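Local coordinates for putative ABC transporter, periplasmic binding protein, amino acid (Neisseria gonorrhoeae, PDB 2YJP) that binds L-cysteine and, as a family 3 solute-binding protein, probably delivers it to an amino-acid ABC importer, at residues V82-A85 against K86-K90; E281-P285 against E286-A290. The protein carries 1 engineered substitution. One frame throughout, in Å; residues are numbered along the deposited sequence.

Interaction 1: residues V82-A85 against K86-K90; sequences VEIA and KDLAK
E83 and K86 meet one helical turn apart in a salt bridge, K86 NZ lying 2.9 Å from E83 OE2. The ammonium comes from above the carboxylate plane, 39° out of it, and its neighbour K86 CE follows it in to 3.4 Å from the same oxygen E83 OE2. Both chains bend to meet: that of E83 bends at CB-CG (chi2 -64°), while K86 runs over V82 O with its CG before turning at chi3 (-53°). E83 OE2 carries a second salt bridge, to K273 of helix 266-274, so one carboxylate oxygen is shared by two lysines; this would probably favour its charged form. The other oxygen, E83 OE1, has a weak, long link to a water 2.8 Å from D87 OD1, which links the two acids loosely at most. Beneath these groups runs the regular i to i+4 backbone bonding of an alpha-helix, K86 N to V82 O (2.8 Å) through A89 N to A85 O (3.0 Å). On another side of the helix I84 and L88 form a looser apolar pair, I84 CG2 being 4.3 Å from L88 CG. I84 also touches L267 and Y141, and L88 rests on M261 of helix 248-264. The small side chains of A85 and A89, with V82, face strand 99-103, where F101 and V99 receive them. With apolar flanks buried and a charged edge, helix 80-93 is the connecting helix of a beta-alpha-beta crossover between the parallel strands 57-61 and 99-103, in a sheet of order 2-1-3 such as the type II periplasmic binding fold has.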
ATOM      1  N   VAL A  82      -7.398  -3.346  -5.166  1.00 19.04           N
ATOM      2  CA  VAL A  82      -8.064  -4.482  -5.802  1.00 19.30           C
ATOM      3  C   VAL A  82      -9.093  -3.986  -6.822  1.00 20.30           C
ATOM      4  O   VAL A  82      -9.278  -4.585  -7.920  1.00 20.78           O
ATOM      5  CB  VAL A  82      -8.723  -5.344  -4.695  1.00 20.50           C
ATOM      6  CG1 VAL A  82      -9.840  -6.171  -5.223  1.00 18.08           C
ATOM      7  CG2 VAL A  82      -7.618  -6.196  -3.943  1.00 18.83           C
ATOM      8  N   GLU A  83      -9.782  -2.903  -6.489  1.00 19.59           N
ATOM      9  CA  GLU A  83     -10.751  -2.370  -7.422  1.00 21.16           C
ATOM     10  C   GLU A  83     -10.021  -1.942  -8.712  1.00 21.15           C
ATOM     11  O   GLU A  83     -10.490  -2.221  -9.820  1.00 21.93           O
ATOM     12  CB  GLU A  83     -11.479  -1.173  -6.815  1.00 21.08           C
ATOM     13  CG  GLU A  83     -12.420  -1.545  -5.743  1.00 23.19           C
ATOM     14  CD  GLU A  83     -13.563  -2.429  -6.265  1.00 28.47           C
ATOM     15  OE1 GLU A  83     -14.245  -2.127  -7.248  1.00 28.81           O
ATOM     16  OE2 GLU A  83     -13.826  -3.459  -5.694  1.00 27.78           O
ATOM     17  N   ILE A  84      -8.865  -1.287  -8.547  1.00 20.26           N
ATOM     18  CA  ILE A  84      -8.056  -0.832  -9.663  1.00 19.83           C
ATOM     19  C   ILE A  84      -7.611  -2.071 -10.442  1.00 19.97           C
ATOM     20  O   ILE A  84      -7.598  -2.071 -11.689  1.00 20.81           O
ATOM     21  CB  ILE A  84      -6.819  -0.041  -9.175  1.00 18.86           C
ATOM     22  CG1 ILE A  84      -7.272   1.281  -8.581  1.00 19.93           C
ATOM     23  CG2 ILE A  84      -5.751   0.136 -10.331  1.00 17.91           C
ATOM     24  CD1 ILE A  84      -6.266   1.951  -7.765  1.00 19.59           C
ATOM     25  N   ALA A  85      -7.239  -3.122  -9.715  1.00 18.83           N
ATOM     26  CA  ALA A  85      -6.787  -4.336 -10.381  1.00 19.49           C
ATOM     27  C   ALA A  85      -7.920  -4.959 -11.252  1.00 20.48           C
ATOM     28  O   ALA A  85      -7.680  -5.424 -12.384  1.00 20.50           O
ATOM     29  CB  ALA A  85      -6.199  -5.334  -9.381  1.00 17.73           C
ATOM     30  N   LYS A  86      -9.151  -4.908 -10.737  1.00 20.75           N
ATOM     31  CA  LYS A  86     -10.296  -5.523 -11.425  1.00 22.48           C
ATOM     32  C   LYS A  86     -10.639  -4.736 -12.693  1.00 23.36           C
ATOM     33  O   LYS A  86     -10.948  -5.316 -13.749  1.00 23.26           O
ATOM     34  CB  LYS A  86     -11.486  -5.650 -10.471  1.00 23.53           C
ATOM     35  CG  LYS A  86     -11.260  -6.755  -9.400  1.00 24.35           C
ATOM     36  CD  LYS A  86     -12.533  -7.093  -8.579  1.00 28.02           C
ATOM     37  CE  LYS A  86     -13.135  -5.824  -7.979  1.00 30.32           C
ATOM     38  NZ  LYS A  86     -14.126  -6.043  -6.880  1.00 32.83           N
ATOM     39  N   ASP A  87     -10.485  -3.419 -12.595  1.00 23.14           N
ATOM     40  CA  ASP A  87     -10.682  -2.526 -13.733  1.00 24.75           C
ATOM     41  C   ASP A  87      -9.675  -2.810 -14.866  1.00 24.26           C
ATOM     42  O   ASP A  87     -10.054  -2.878 -16.035  1.00 24.64           O
ATOM     43  CB  ASP A  87     -10.574  -1.075 -13.248  1.00 24.73           C
ATOM     44  CG  ASP A  87     -11.906  -0.537 -12.695  1.00 30.34           C
ATOM     45  OD1 ASP A  87     -12.959  -1.107 -13.046  1.00 35.22           O
ATOM     46  OD2 ASP A  87     -11.900   0.492 -11.949  1.00 33.65           O
ATOM     47  N   LEU A  88      -8.408  -2.975 -14.495  1.00 22.67           N
ATOM     48  CA  LEU A  88      -7.353  -3.313 -15.432  1.00 23.71           C
ATOM     49  C   LEU A  88      -7.614  -4.648 -16.111  1.00 24.02           C
ATOM     50  O   LEU A  88      -7.435  -4.758 -17.325  1.00 25.12           O
ATOM     51  CB  LEU A  88      -5.988  -3.393 -14.735  1.00 22.05           C
ATOM     52  CG  LEU A  88      -5.522  -2.171 -14.003  1.00 24.65           C
ATOM     53  CD1 LEU A  88      -4.199  -2.350 -13.877  1.00 23.97           C
ATOM     54  CD2 LEU A  88      -5.295  -1.074 -14.795  1.00 24.42           C
ATOM     55  N   ALA A  89      -8.007  -5.664 -15.335  1.00 23.58           N
ATOM     56  CA  ALA A  89      -8.338  -6.990 -15.903  1.00 24.49           C
ATOM     57  C   ALA A  89      -9.554  -6.963 -16.860  1.00 26.31           C
ATOM     58  O   ALA A  89      -9.559  -7.628 -17.926  1.00 26.87           O
ATOM     59  CB  ALA A  89      -8.542  -8.009 -14.817  1.00 22.89           C
ATOM     60  N   LYS A  90     -10.590  -6.228 -16.471  1.00 25.87           N
ATOM     61  CA  LYS A  90     -11.712  -6.059 -17.350  1.00 27.99           C
ATOM     62  C   LYS A  90     -11.257  -5.457 -18.709  1.00 28.77           C
ATOM     63  O   LYS A  90     -11.680  -5.953 -19.773  1.00 28.99           O
ATOM     64  CB  LYS A  90     -12.783  -5.179 -16.685  1.00 27.86           C
ATOM     65  CG  LYS A  90     -13.877  -4.791 -17.635  1.00 31.72           C
ATOM     66  CD  LYS A  90     -15.069  -4.253 -16.892  1.00 36.23           C
ATOM     67  CE  LYS A  90     -15.762  -3.225 -17.710  1.00 39.51           C
ATOM     68  NZ  LYS A  90     -15.422  -3.523 -19.120  1.00 42.40           N
TER
HETATM   69  O   HOH W   1     -14.094  -1.842 -10.592  1.00 41.51           O

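Interaction 2: residues E281-P285 against E286-A290; sequences EKVKP and EALLA
V283 and L288 make the apolar centre, their side chains crossing at about a right angle with V283 CG1 only 3.5 Å from L288 CD1, closer than usual for two methyl groups. The V283 branch that makes this approach stands opposite the backbone N across CA-CB (chi1 177°), and the same methyl, V283 CG1, lies more loosely at 4.3 Å from A287 CB. A second, lighter pair is P285 with L289, where P285 CB faces L289 CD1.

Next to this contact the backbone closes a tight turn. A287 N reaches K284 O at 2.9 Å, but from well above the carbonyl plane. P285 O is gripped twice: L288 N also comes from above its plane, whereas L289 N, at 2.8 Å from P285 O, arrives nearly head-on with a C=O...N angle of 166°. Two three-residue steps and one four-residue bond make a short, weakly bonded helical turn.

At the solvent edge E286 lies beside the P285 ring, bent at chi2 so that E286 OE1 is 3.3 Å from P285 CG, while E286 OE2 sits over K284 CB. K284 NZ stays 5.9 Å from E286 OE2, leaving at most a weak long-range attraction.

V283 and L288 pack on W217 and A214 of helix 213-222, and P285 and L289 on Y271 of helix 266-274; backbone bonds from L288 to K143 of strand 142-151 and from A290 to Y141 attach 286-290 to the chain just before and at the start of that strand.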
ATOM      1  N   GLU A 281     -15.767  12.684   5.545  1.00 36.95           N
ATOM      2  CA  GLU A 281     -15.327  14.031   5.184  1.00 40.50           C
ATOM      3  C   GLU A 281     -13.992  14.432   5.839  1.00 41.07           C
ATOM      4  O   GLU A 281     -13.450  15.496   5.521  1.00 42.27           O
ATOM      5  CB  GLU A 281     -16.414  15.082   5.482  1.00 43.36           C
ATOM      6  CG  GLU A 281     -17.763  14.830   4.736  1.00 49.14           C
ATOM      7  CD  GLU A 281     -18.597  16.106   4.478  1.00 57.61           C
ATOM      8  OE1 GLU A 281     -18.979  16.812   5.452  1.00 59.83           O
ATOM      9  OE2 GLU A 281     -18.870  16.402   3.279  1.00 60.33           O
ATOM     10  N   LYS A 282     -13.434  13.547   6.683  1.00 40.50           N
ATOM     11  CA  LYS A 282     -12.197  13.831   7.459  1.00 40.56           C
ATOM     12  C   LYS A 282     -10.934  13.896   6.571  1.00 39.40           C
ATOM     13  O   LYS A 282      -9.933  14.536   6.923  1.00 40.33           O
ATOM     14  CB  LYS A 282     -12.001  12.801   8.594  1.00 40.04           C
ATOM     15  CG  LYS A 282     -11.814  13.364  10.006  1.00 41.77           C
ATOM     16  CD  LYS A 282     -13.148  13.680  10.667  1.00 43.02           C
ATOM     17  N   VAL A 283     -10.997  13.246   5.412  1.00 37.77           N
ATOM     18  CA  VAL A 283      -9.925  13.270   4.442  1.00 36.09           C
ATOM     19  C   VAL A 283     -10.517  13.520   3.055  1.00 36.44           C
ATOM     20  O   VAL A 283     -11.197  12.645   2.487  1.00 36.48           O
ATOM     21  CB  VAL A 283      -9.175  11.936   4.435  1.00 34.51           C
ATOM     22  CG1 VAL A 283      -8.101  11.923   3.360  1.00 32.63           C
ATOM     23  CG2 VAL A 283      -8.578  11.624   5.825  1.00 34.46           C
ATOM     24  N   LYS A 284     -10.246  14.704   2.503  1.00 37.53           N
ATOM     25  CA  LYS A 284     -10.694  15.087   1.146  1.00 37.66           C
ATOM     26  C   LYS A 284     -10.109  14.168   0.082  1.00 35.23           C
ATOM     27  O   LYS A 284      -8.956  13.732   0.196  1.00 34.28           O
ATOM     28  CB  LYS A 284     -10.346  16.541   0.864  1.00 39.67           C
ATOM     29  CG  LYS A 284     -10.958  17.475   1.917  1.00 44.36           C
ATOM     30  CD  LYS A 284     -10.869  18.969   1.574  1.00 51.02           C
ATOM     31  CE  LYS A 284     -11.690  19.742   2.621  1.00 54.38           C
ATOM     32  NZ  LYS A 284     -11.604  21.250   2.480  1.00 59.87           N
ATOM     33  N   PRO A 285     -10.899  13.837  -0.949  1.00 34.75           N
ATOM     34  CA  PRO A 285     -10.383  12.939  -2.008  1.00 32.84           C
ATOM     35  C   PRO A 285      -9.146  13.482  -2.719  1.00 32.98           C
ATOM     36  O   PRO A 285      -8.309  12.700  -3.172  1.00 32.48           O
ATOM     37  CB  PRO A 285     -11.549  12.827  -3.011  1.00 33.30           C
ATOM     38  CG  PRO A 285     -12.646  13.740  -2.515  1.00 35.84           C
ATOM     39  CD  PRO A 285     -12.343  14.110  -1.083  1.00 36.30           C
ATOM     40  N   GLU A 286      -9.010  14.787  -2.835  1.00 34.36           N
ATOM     41  CA  GLU A 286      -7.820  15.348  -3.452  1.00 35.73           C
ATOM     42  C   GLU A 286      -6.590  15.240  -2.575  1.00 34.54           C
ATOM     43  O   GLU A 286      -5.506  15.457  -3.067  1.00 33.73           O
ATOM     44  CB  GLU A 286      -7.992  16.813  -3.954  1.00 38.40           C
ATOM     45  CG  GLU A 286      -8.890  17.780  -3.167  1.00 44.98           C
ATOM     46  CD  GLU A 286     -10.363  17.341  -3.016  1.00 49.09           C
ATOM     47  OE1 GLU A 286     -10.714  16.276  -3.465  1.00 48.00           O
ATOM     48  OE2 GLU A 286     -11.203  18.056  -2.442  1.00 53.96           O
ATOM     49  N   ALA A 287      -6.758  14.919  -1.290  1.00 34.06           N
ATOM     50  CA  ALA A 287      -5.615  14.615  -0.422  1.00 33.44           C
ATOM     51  C   ALA A 287      -5.130  13.186  -0.637  1.00 31.10           C
ATOM     52  O   ALA A 287      -3.989  12.896  -0.327  1.00 31.58           O
ATOM     53  CB  ALA A 287      -5.933  14.857   1.080  1.00 33.17           C
ATOM     54  N   LEU A 288      -5.957  12.300  -1.172  1.00 29.07           N
ATOM     55  CA  LEU A 288      -5.515  10.919  -1.330  1.00 27.72           C
ATOM     56  C   LEU A 288      -5.205  10.608  -2.775  1.00 26.78           C
ATOM     57  O   LEU A 288      -4.251   9.917  -3.074  1.00 25.75           O
ATOM     58  CB  LEU A 288      -6.563   9.926  -0.826  1.00 26.71           C
ATOM     59  CG  LEU A 288      -6.648   9.638   0.662  1.00 29.06           C
ATOM     60  CD1 LEU A 288      -8.065   9.268   1.118  1.00 30.43           C
ATOM     61  CD2 LEU A 288      -5.711   8.543   1.094  1.00 28.70           C
ATOM     62  N   LEU A 289      -6.026  11.109  -3.690  1.00 27.62           N
ATOM     63  CA  LEU A 289      -5.897  10.673  -5.081  1.00 26.81           C
ATOM     64  C   LEU A 289      -4.822  11.492  -5.775  1.00 27.77           C
ATOM     65  O   LEU A 289      -4.669  12.675  -5.518  1.00 29.22           O
ATOM     66  CB  LEU A 289      -7.239  10.798  -5.821  1.00 27.51           C
ATOM     67  CG  LEU A 289      -8.412   9.955  -5.260  1.00 27.07           C
ATOM     68  CD1 LEU A 289      -9.744  10.229  -5.989  1.00 28.59           C
ATOM     69  CD2 LEU A 289      -8.083   8.498  -5.289  1.00 25.68           C
ATOM     70  N   ALA A 290      -4.048  10.823  -6.616  1.00 27.16           N
ATOM     71  CA  ALA A 290      -3.048  11.452  -7.450  1.00 28.44           C
ATOM     72  C   ALA A 290      -3.732  12.152  -8.621  1.00 30.88           C
ATOM     73  O   ALA A 290      -4.604  11.571  -9.281  1.00 30.63           O
ATOM     74  CB  ALA A 290      -2.053  10.406  -7.986  1.00 25.72           C
TER

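How the interactions relate
Interaction 1 belongs to a largely buried helix, interaction 2 to an exposed turn near the C-terminus; their centres are 21 Å apart and they do not touch. They share neighbours nonetheless: helix 266-274 lies against both, its L267 meeting I84 as well as L289, and Y141 contacts I84 while its backbone bonds A290. The chemistry follows the setting. In 82-90, uniform four-residue bonding supports a salt bridge on its polar side and buried apolar residues elsewhere, whereas in 281-290 mixed three- and four-residue steps accompany a small apolar pair, and the exposed lysine and glutamate remain apart.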